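Local structure of histone-lysine N-methyltransferase family member SUVH9 (Arabidopsis thaliana, 4NJ5) at residues Arg17-Phe29 and Arg420-Ala432. The protein takes part in gene silencing, and may bind methylated DNA and recruit RNA polymerase V to chromatin rather than methylate histones. Residues are numbered along the deposited sequence; the frame is centred on the assembly and turned at random.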
loop_
_atom_site.group_PDB
_atom_site.type_symbol
_atom_site.label_atom_id
_atom_site.label_comp_id
_atom_site.label_asym_id
_atom_site.label_seq_id
_atom_site.Cartn_x
_atom_site.Cartn_y
_atom_site.Cartn_z
ATOM N N ARG A 17 2.127 11.626 -4.475
ATOM C CA ARG A 17 0.973 10.745 -4.618
ATOM C C ARG A 17 0.729 10.399 -6.093
ATOM O O ARG A 17 0.664 9.217 -6.471
ATOM C CB ARG A 17 -0.263 11.404 -4.002
ATOM C CG ARG A 17 -1.453 10.483 -3.836
ATOM C CD ARG A 17 -2.562 11.153 -3.032
ATOM N NE ARG A 17 -3.229 12.226 -3.766
ATOM C CZ ARG A 17 -4.230 12.033 -4.620
ATOM N NH1 ARG A 17 -4.674 10.806 -4.854
ATOM N NH2 ARG A 17 -4.785 13.064 -5.243
ATOM N N LYS A 18 0.620 11.433 -6.922
ATOM C CA LYS A 18 0.432 11.241 -8.361
ATOM C C LYS A 18 1.561 10.419 -8.998
ATOM O O LYS A 18 1.319 9.552 -9.852
ATOM C CB LYS A 18 0.305 12.591 -9.073
ATOM C CG LYS A 18 -1.000 13.325 -8.803
ATOM C CD LYS A 18 -2.175 12.596 -9.434
ATOM C CE LYS A 18 -3.496 13.279 -9.112
ATOM N NZ LYS A 18 -3.558 14.674 -9.637
ATOM N N THR A 19 2.792 10.689 -8.575
ATOM C CA THR A 19 3.933 9.970 -9.120
ATOM C C THR A 19 3.827 8.481 -8.818
ATOM O O THR A 19 4.037 7.644 -9.700
ATOM C CB THR A 19 5.275 10.501 -8.576
ATOM O OG1 THR A 19 5.381 11.907 -8.838
ATOM C CG2 THR A 19 6.435 9.775 -9.243
ATOM N N ARG A 20 3.495 8.151 -7.576
ATOM C CA ARG A 20 3.393 6.751 -7.184
ATOM C C ARG A 20 2.250 6.050 -7.913
ATOM O O ARG A 20 2.375 4.884 -8.315
ATOM C CB ARG A 20 3.268 6.609 -5.664
ATOM C CG ARG A 20 4.517 7.074 -4.914
ATOM C CD ARG A 20 4.613 6.477 -3.517
ATOM N NE ARG A 20 4.849 5.034 -3.546
ATOM C CZ ARG A 20 5.160 4.307 -2.477
ATOM N NH1 ARG A 20 5.284 4.887 -1.290
ATOM N NH2 ARG A 20 5.358 3.001 -2.595
ATOM N N MET A 21 1.147 6.771 -8.100
ATOM C CA MET A 21 0.023 6.226 -8.861
ATOM C C MET A 21 0.433 5.876 -10.292
ATOM O O MET A 21 0.089 4.801 -10.811
ATOM C CB MET A 21 -1.145 7.207 -8.874
ATOM C CG MET A 21 -2.237 6.877 -7.882
ATOM S SD MET A 21 -3.716 7.843 -8.222
ATOM C CE MET A 21 -3.136 9.476 -7.773
ATOM N N ILE A 22 1.176 6.783 -10.921
ATOM C CA ILE A 22 1.699 6.525 -12.256
ATOM C C ILE A 22 2.621 5.309 -12.267
ATOM O O ILE A 22 2.469 4.415 -13.102
ATOM C CB ILE A 22 2.454 7.740 -12.824
ATOM C CG1 ILE A 22 1.473 8.860 -13.175
ATOM C CG2 ILE A 22 3.253 7.344 -14.058
ATOM C CD1 ILE A 22 2.129 10.060 -13.833
ATOM N N TYR A 23 3.567 5.269 -11.331
ATOM C CA TYR A 23 4.524 4.165 -11.281
ATOM C C TYR A 23 3.839 2.798 -11.161
ATOM O O TYR A 23 4.063 1.905 -11.988
ATOM C CB TYR A 23 5.538 4.364 -10.149
ATOM C CG TYR A 23 6.554 3.249 -10.049
ATOM C CD1 TYR A 23 7.652 3.201 -10.901
ATOM C CD2 TYR A 23 6.414 2.244 -9.104
ATOM C CE1 TYR A 23 8.580 2.181 -10.813
ATOM C CE2 TYR A 23 7.336 1.218 -9.011
ATOM C CZ TYR A 23 8.416 1.192 -9.866
ATOM O OH TYR A 23 9.331 0.172 -9.770
ATOM N N ASP A 24 2.995 2.645 -10.145
ATOM C CA ASP A 24 2.314 1.369 -9.933
ATOM C C ASP A 24 1.354 0.993 -11.070
ATOM O O ASP A 24 1.255 -0.187 -11.440
ATOM C CB ASP A 24 1.610 1.338 -8.571
ATOM C CG ASP A 24 2.576 1.079 -7.424
ATOM O OD1 ASP A 24 3.504 0.261 -7.605
ATOM O OD2 ASP A 24 2.411 1.692 -6.346
ATOM N N SER A 25 0.664 1.985 -11.633
ATOM C CA SER A 25 -0.191 1.719 -12.790
ATOM C C SER A 25 0.622 1.201 -13.974
ATOM O O SER A 25 0.220 0.248 -14.647
ATOM C CB SER A 25 -0.966 2.968 -13.202
ATOM O OG SER A 25 -1.842 3.372 -12.169
ATOM N N LEU A 26 1.767 1.834 -14.218
ATOM C CA LEU A 26 2.651 1.441 -15.312
ATOM C C LEU A 26 3.162 0.013 -15.121
ATOM O O LEU A 26 3.099 -0.806 -16.048
ATOM C CB LEU A 26 3.832 2.406 -15.417
ATOM C CG LEU A 26 4.336 2.803 -16.806
ATOM C CD1 LEU A 26 5.795 3.224 -16.707
ATOM C CD2 LEU A 26 4.170 1.681 -17.824
ATOM N N ARG A 27 3.678 -0.274 -13.927
ATOM C CA ARG A 27 4.093 -1.633 -13.591
ATOM C C ARG A 27 2.991 -2.625 -13.925
ATOM O O ARG A 27 3.211 -3.592 -14.661
ATOM C CB ARG A 27 4.416 -1.755 -12.103
ATOM C CG ARG A 27 5.853 -1.489 -11.722
ATOM C CD ARG A 27 6.164 -2.109 -10.364
ATOM N NE ARG A 27 5.089 -1.891 -9.396
ATOM C CZ ARG A 27 4.247 -2.835 -8.983
ATOM N NH1 ARG A 27 4.353 -4.073 -9.450
ATOM N NH2 ARG A 27 3.297 -2.539 -8.104
ATOM N N MET A 28 1.802 -2.370 -13.385
ATOM C CA MET A 28 0.676 -3.272 -13.591
ATOM C C MET A 28 0.359 -3.451 -15.075
ATOM O O MET A 28 -0.002 -4.544 -15.513
ATOM C CB MET A 28 -0.551 -2.792 -12.813
ATOM C CG MET A 28 -0.407 -2.953 -11.303
ATOM S SD MET A 28 -1.777 -2.245 -10.372
ATOM C CE MET A 28 -3.147 -3.213 -11.012
ATOM N N PHE A 29 0.519 -2.383 -15.848
ATOM C CA PHE A 29 0.272 -2.448 -17.283
ATOM C C PHE A 29 1.272 -3.348 -17.999
ATOM O O PHE A 29 0.893 -4.153 -18.851
ATOM C CB PHE A 29 0.299 -1.056 -17.907
ATOM C CG PHE A 29 0.263 -1.071 -19.408
ATOM C CD1 PHE A 29 -0.919 -1.338 -20.082
ATOM C CD2 PHE A 29 1.412 -0.824 -20.147
ATOM C CE1 PHE A 29 -0.959 -1.358 -21.463
ATOM C CE2 PHE A 29 1.381 -0.843 -21.532
ATOM C CZ PHE A 29 0.193 -1.109 -22.192
ATOM N N ARG A 420 -10.767 11.211 -5.379
ATOM C CA ARG A 420 -9.372 11.579 -5.149
ATOM C C ARG A 420 -8.408 10.692 -5.941
ATOM O O ARG A 420 -7.336 11.135 -6.356
ATOM C CB ARG A 420 -9.046 11.526 -3.652
ATOM C CG ARG A 420 -7.570 11.352 -3.339
ATOM C CD ARG A 420 -7.115 12.271 -2.224
ATOM N NE ARG A 420 -6.613 11.526 -1.074
ATOM C CZ ARG A 420 -5.576 11.905 -0.336
ATOM N NH1 ARG A 420 -5.190 11.167 0.694
ATOM N NH2 ARG A 420 -4.925 13.021 -0.627
ATOM N N TRP A 421 -8.805 9.445 -6.166
ATOM C CA TRP A 421 -7.920 8.473 -6.790
ATOM C C TRP A 421 -8.408 8.034 -8.166
ATOM O O TRP A 421 -8.139 6.913 -8.591
ATOM C CB TRP A 421 -7.768 7.255 -5.878
ATOM C CG TRP A 421 -7.400 7.609 -4.479
ATOM C CD1 TRP A 421 -8.254 7.906 -3.459
ATOM C CD2 TRP A 421 -6.078 7.724 -3.942
ATOM N NE1 TRP A 421 -7.546 8.187 -2.316
ATOM C CE2 TRP A 421 -6.205 8.084 -2.585
ATOM C CE3 TRP A 421 -4.795 7.548 -4.474
ATOM C CZ2 TRP A 421 -5.106 8.273 -1.754
ATOM C CZ3 TRP A 421 -3.704 7.739 -3.648
ATOM C CH2 TRP A 421 -3.866 8.096 -2.304
ATOM N N GLU A 422 -9.116 8.912 -8.866
ATOM C CA GLU A 422 -9.643 8.552 -10.180
ATOM C C GLU A 422 -8.568 8.421 -11.260
ATOM O O GLU A 422 -8.809 7.841 -12.315
ATOM C CB GLU A 422 -10.777 9.498 -10.599
ATOM C CG GLU A 422 -12.089 9.215 -9.876
ATOM C CD GLU A 422 -13.223 10.125 -10.303
ATOM O OE1 GLU A 422 -13.016 10.961 -11.205
ATOM O OE2 GLU A 422 -14.329 10.006 -9.733
ATOM N N ASP A 423 -7.383 8.955 -10.984
ATOM C CA ASP A 423 -6.262 8.848 -11.917
ATOM C C ASP A 423 -5.545 7.502 -11.812
ATOM O O ASP A 423 -4.554 7.261 -12.496
ATOM C CB ASP A 423 -5.268 9.991 -11.709
ATOM C CG ASP A 423 -5.823 11.328 -12.149
ATOM O OD1 ASP A 423 -6.806 11.343 -12.928
ATOM O OD2 ASP A 423 -5.269 12.366 -11.731
ATOM N N TRP A 424 -6.046 6.632 -10.943
ATOM C CA TRP A 424 -5.504 5.283 -10.798
ATOM C C TRP A 424 -5.693 4.495 -12.094
ATOM O O TRP A 424 -6.807 4.376 -12.605
ATOM C CB TRP A 424 -6.180 4.576 -9.621
ATOM C CG TRP A 424 -5.754 3.164 -9.411
ATOM C CD1 TRP A 424 -6.537 2.052 -9.508
ATOM C CD2 TRP A 424 -4.442 2.704 -9.066
ATOM N NE1 TRP A 424 -5.794 0.925 -9.243
ATOM C CE2 TRP A 424 -4.505 1.299 -8.969
ATOM C CE3 TRP A 424 -3.222 3.343 -8.828
ATOM C CZ2 TRP A 424 -3.394 0.520 -8.645
ATOM C CZ3 TRP A 424 -2.119 2.570 -8.508
ATOM C CH2 TRP A 424 -2.213 1.173 -8.420
ATOM N N GLY A 425 -4.596 3.984 -12.640
ATOM C CA GLY A 425 -4.642 3.268 -13.902
ATOM C C GLY A 425 -4.383 4.146 -15.117
ATOM O O GLY A 425 -4.249 3.644 -16.233
ATOM N N ASP A 426 -4.316 5.458 -14.902
ATOM C CA ASP A 426 -4.049 6.405 -15.984
ATOM C C ASP A 426 -2.571 6.360 -16.369
ATOM O O ASP A 426 -1.695 6.562 -15.534
ATOM C CB ASP A 426 -4.460 7.828 -15.576
ATOM C CG ASP A 426 -4.432 8.818 -16.741
ATOM O OD1 ASP A 426 -3.495 8.772 -17.560
ATOM O OD2 ASP A 426 -5.355 9.654 -16.836
ATOM N N LEU A 427 -2.310 6.106 -17.646
ATOM C CA LEU A 427 -0.950 6.012 -18.157
ATOM C C LEU A 427 -0.691 7.077 -19.210
ATOM O O LEU A 427 0.272 6.981 -19.975
ATOM C CB LEU A 427 -0.726 4.636 -18.779
ATOM C CG LEU A 427 -1.017 3.438 -17.880
ATOM C CD1 LEU A 427 -0.971 2.157 -18.688
ATOM C CD2 LEU A 427 -0.018 3.400 -16.744
ATOM N N SER A 428 -1.554 8.087 -19.253
ATOM C CA SER A 428 -1.481 9.101 -20.302
ATOM C C SER A 428 -0.237 9.987 -20.203
ATOM O O SER A 428 0.116 10.660 -21.169
ATOM C CB SER A 428 -2.745 9.964 -20.315
ATOM O OG SER A 428 -2.738 10.885 -19.236
ATOM N N GLN A 429 0.417 9.993 -19.043
ATOM C CA GLN A 429 1.632 10.784 -18.865
ATOM C C GLN A 429 2.876 10.005 -19.280
ATOM O O GLN A 429 3.962 10.572 -19.401
ATOM C CB GLN A 429 1.760 11.288 -17.421
ATOM C CG GLN A 429 0.634 12.191 -16.941
ATOM C CD GLN A 429 1.110 13.305 -16.018
ATOM O OE1 GLN A 429 2.230 13.798 -16.150
ATOM N NE2 GLN A 429 0.253 13.708 -15.080
ATOM N N VAL A 430 2.701 8.706 -19.498
ATOM C CA VAL A 430 3.790 7.833 -19.921
ATOM C C VAL A 430 3.586 7.393 -21.373
ATOM O O VAL A 430 4.522 7.400 -22.179
ATOM C CB VAL A 430 3.905 6.594 -19.002
ATOM C CG1 VAL A 430 4.617 5.446 -19.699
ATOM C CG2 VAL A 430 4.596 6.965 -17.694
ATOM N N LEU A 431 2.351 7.027 -21.705
ATOM C CA LEU A 431 1.999 6.591 -23.057
ATOM C C LEU A 431 1.075 7.598 -23.746
ATOM O O LEU A 431 -0.066 7.797 -23.325
ATOM C CB LEU A 431 1.332 5.214 -23.011
ATOM C CG LEU A 431 2.123 4.124 -22.286
ATOM C CD1 LEU A 431 1.270 2.888 -22.072
ATOM C CD2 LEU A 431 3.386 3.777 -23.059
ATOM N N ALA A 432 1.574 8.223 -24.806
ATOM C CA ALA A 432 0.828 9.252 -25.527
ATOM C C ALA A 432 -0.471 8.728 -26.138
ATOM O O ALA A 432 -1.464 9.452 -26.222
ATOM C CB ALA A 432 1.705 9.881 -26.608
HETATM O O HOH W 1 -5.756 14.771 -11.104
#
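R17 extends from the helix with CG anti to its backbone N (chi1 -168°) and bends at chi3, which carries its guanidinium over W421; W424, its CG also anti to N (chi1 177°), swings its indole against the same helix at S25. Loop 420-432 of the SET domain runs along one side of the long N-terminal helix 8-35, making overlapping beta turns at W421-W424 (type I) and D423-D426 (type II). R17 forms a cation-pi contact with W421, CZ lying 4.5 Å from the centroid of the six-membered ring, but the guanidinium stands nearly upright on that face, the planes 83° apart. This posture directs NH1 to R420 O at 3.1 Å, above the carbonyl plane, while E14 takes NH2 in a salt bridge. K18 NZ and D423 OD2, 3.6 Å apart, form a salt bridge that a water also spans. The sulfur of M21 sits at the edge of W421, and M28 SD approaches W424 obliquely; W424 NE1 is bonded to L330 O. L427 CD1 meets F29 CB and CG (3.5 Å), and CD2 the S25-L26 backbone. S25 OG, over one face of W424 toward its rim, donates to M21 O and accepts from G425 N at 2.9 Å.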